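Local coordinates for lipoteichoic acid primase (Listeria monocytogenes, PDB 4UOP), which carries an extracellular catalytic domain of the sulfatase family, built round a mixed beta-sheet and holding a magnesium ion, at residues L204-Q207 and Y208-Q212. Sequence-based numbering, arbitrary orientation.
Sequences LEEQ and YKNNQ
Asn210 grips the carbonyl oxygen of Glu206 twice, once with its side-chain amide and once with its own backbone NH. The side-chain bond is short and nearly straight, Asn210 ND2 to Glu206 O at 2.7 Å with an N-H...O angle of 168°, and the oxygen sits close to the plane of the amide. At chi1 -70° CG lies opposite the carbonyl carbon of Asn210, which swings the amide back toward the preceding turn and onto that oxygen. The backbone bond, Asn210 N to Glu206 O at 3.1 Å, is more bent. The Glu206 carboxylate stays a little off, its plane steeply turned from the amide and its OE1 4.0 Å from Asn210 ND2. One residue further on, the chain closes helix 193-209 with a Schellman motif: Asn211, the C-prime residue, takes positive phi (59°), which lets Gln212 N reach back to Gln207 O at 2.9 Å while Asn211 N bonds to Tyr208 O. The chain then continues into strand 214-219 of the mixed sheet. Leu204 packs its side chain on Phe214 and Ala216 of that strand, and the extended Gln207 side chain touches Phe214 and also Lys149 of strand 149-153. On the exposed flank, the extended Lys209 chain passes at an angle across the Glu206 side chain, its CD 3.8 Å from Glu206 OE2. Its ammonium does not meet either glutamate directly: Lys209 NZ gives a bond to a water at 3.0 Å, and the water in turn makes a weak one to Glu206 OE2. The negative carboxylates of Glu205 and Glu206 may still attract the lysine through space, with Glu205 OE2 5.0 Å from Lys209 NZ.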
loop_
_atom_site.group_PDB
_atom_site.type_symbol
_atom_site.label_atom_id
_atom_site.label_comp_id
_atom_site.label_asym_id
_atom_site.label_seq_id
_atom_site.Cartn_x
_atom_site.Cartn_y
_atom_site.Cartn_z
ATOM N N LEU B 204 30.841 19.427 2.821
ATOM C CA LEU B 204 30.176 20.727 2.714
ATOM C C LEU B 204 31.166 21.873 2.928
ATOM O O LEU B 204 31.108 22.874 2.229
ATOM C CB LEU B 204 29.030 20.848 3.719
ATOM C CG LEU B 204 28.009 19.695 3.785
ATOM C CD1 LEU B 204 26.806 20.062 4.650
ATOM C CD2 LEU B 204 27.580 19.261 2.401
ATOM N N GLU B 205 32.052 21.715 3.913
ATOM C CA GLU B 205 33.060 22.725 4.218
ATOM C C GLU B 205 33.992 22.983 3.031
ATOM O O GLU B 205 34.348 24.126 2.759
ATOM C CB GLU B 205 33.877 22.306 5.453
ATOM C CG GLU B 205 34.781 23.402 5.993
ATOM C CD GLU B 205 35.451 23.012 7.301
ATOM O OE1 GLU B 205 35.915 21.855 7.412
ATOM O OE2 GLU B 205 35.500 23.859 8.219
ATOM N N GLU B 206 34.370 21.933 2.305
ATOM C CA GLU B 206 35.234 22.131 1.148
ATOM C C GLU B 206 34.514 22.790 -0.017
ATOM O O GLU B 206 35.113 23.600 -0.721
ATOM C CB GLU B 206 35.921 20.835 0.734
ATOM C CG GLU B 206 37.035 20.447 1.715
ATOM C CD GLU B 206 37.912 21.630 2.172
ATOM O OE1 GLU B 206 38.708 22.147 1.348
ATOM O OE2 GLU B 206 37.821 22.040 3.362
ATOM N N GLN B 207 33.229 22.487 -0.195
ATOM C CA GLN B 207 32.458 23.177 -1.223
ATOM C C GLN B 207 32.301 24.654 -0.875
ATOM O O GLN B 207 32.425 25.531 -1.736
ATOM C CB GLN B 207 31.083 22.529 -1.380
ATOM C CG GLN B 207 31.136 21.190 -2.086
ATOM C CD GLN B 207 29.783 20.514 -2.117
ATOM O OE1 GLN B 207 29.154 20.307 -1.074
ATOM N NE2 GLN B 207 29.305 20.210 -3.313
ATOM N N TYR B 208 32.039 24.920 0.399
ATOM C CA TYR B 208 31.911 26.282 0.901
ATOM C C TYR B 208 33.201 27.098 0.635
ATOM O O TYR B 208 33.140 28.217 0.120
ATOM C CB TYR B 208 31.594 26.230 2.388
ATOM C CG TYR B 208 31.584 27.558 3.109
ATOM C CD1 TYR B 208 30.639 28.519 2.822
ATOM C CD2 TYR B 208 32.525 27.833 4.098
ATOM C CE1 TYR B 208 30.622 29.732 3.500
ATOM C CE2 TYR B 208 32.516 29.032 4.789
ATOM C CZ TYR B 208 31.581 29.984 4.481
ATOM O OH TYR B 208 31.614 31.170 5.180
ATOM N N LYS B 209 34.343 26.537 1.009
ATOM C CA LYS B 209 35.629 27.226 0.853
ATOM C C LYS B 209 35.989 27.457 -0.619
ATOM O O LYS B 209 36.670 28.430 -0.957
ATOM C CB LYS B 209 36.734 26.454 1.560
ATOM C CG LYS B 209 36.697 26.617 3.064
ATOM C CD LYS B 209 37.837 25.870 3.741
ATOM C CE LYS B 209 37.988 26.300 5.185
ATOM N NZ LYS B 209 39.330 25.952 5.727
ATOM N N ASN B 210 35.502 26.582 -1.489
ATOM C CA ASN B 210 35.754 26.704 -2.911
ATOM C C ASN B 210 34.690 27.436 -3.711
ATOM O O ASN B 210 34.714 27.411 -4.940
ATOM C CB ASN B 210 36.057 25.326 -3.473
ATOM C CG ASN B 210 37.405 24.831 -2.992
ATOM O OD1 ASN B 210 38.407 25.065 -3.658
ATOM N ND2 ASN B 210 37.457 24.241 -1.788
ATOM N N ASN B 211 33.772 28.109 -3.018
ATOM C CA ASN B 211 32.713 28.872 -3.676
ATOM C C ASN B 211 31.824 28.045 -4.578
ATOM O O ASN B 211 31.364 28.534 -5.613
ATOM C CB ASN B 211 33.308 30.038 -4.486
ATOM C CG ASN B 211 33.333 31.323 -3.717
ATOM O OD1 ASN B 211 33.174 31.341 -2.494
ATOM N ND2 ASN B 211 33.543 32.426 -4.431
ATOM N N GLN B 212 31.578 26.794 -4.197
ATOM C CA GLN B 212 30.664 25.953 -4.945
ATOM C C GLN B 212 29.338 25.927 -4.212
ATOM O O GLN B 212 29.219 25.312 -3.152
ATOM C CB GLN B 212 31.221 24.544 -5.092
ATOM C CG GLN B 212 30.256 23.562 -5.749
ATOM C CD GLN B 212 29.868 23.988 -7.157
ATOM O OE1 GLN B 212 30.669 23.874 -8.089
ATOM N NE2 GLN B 212 28.632 24.470 -7.323
HETATM O O HOH W 1 39.410 23.004 6.121
#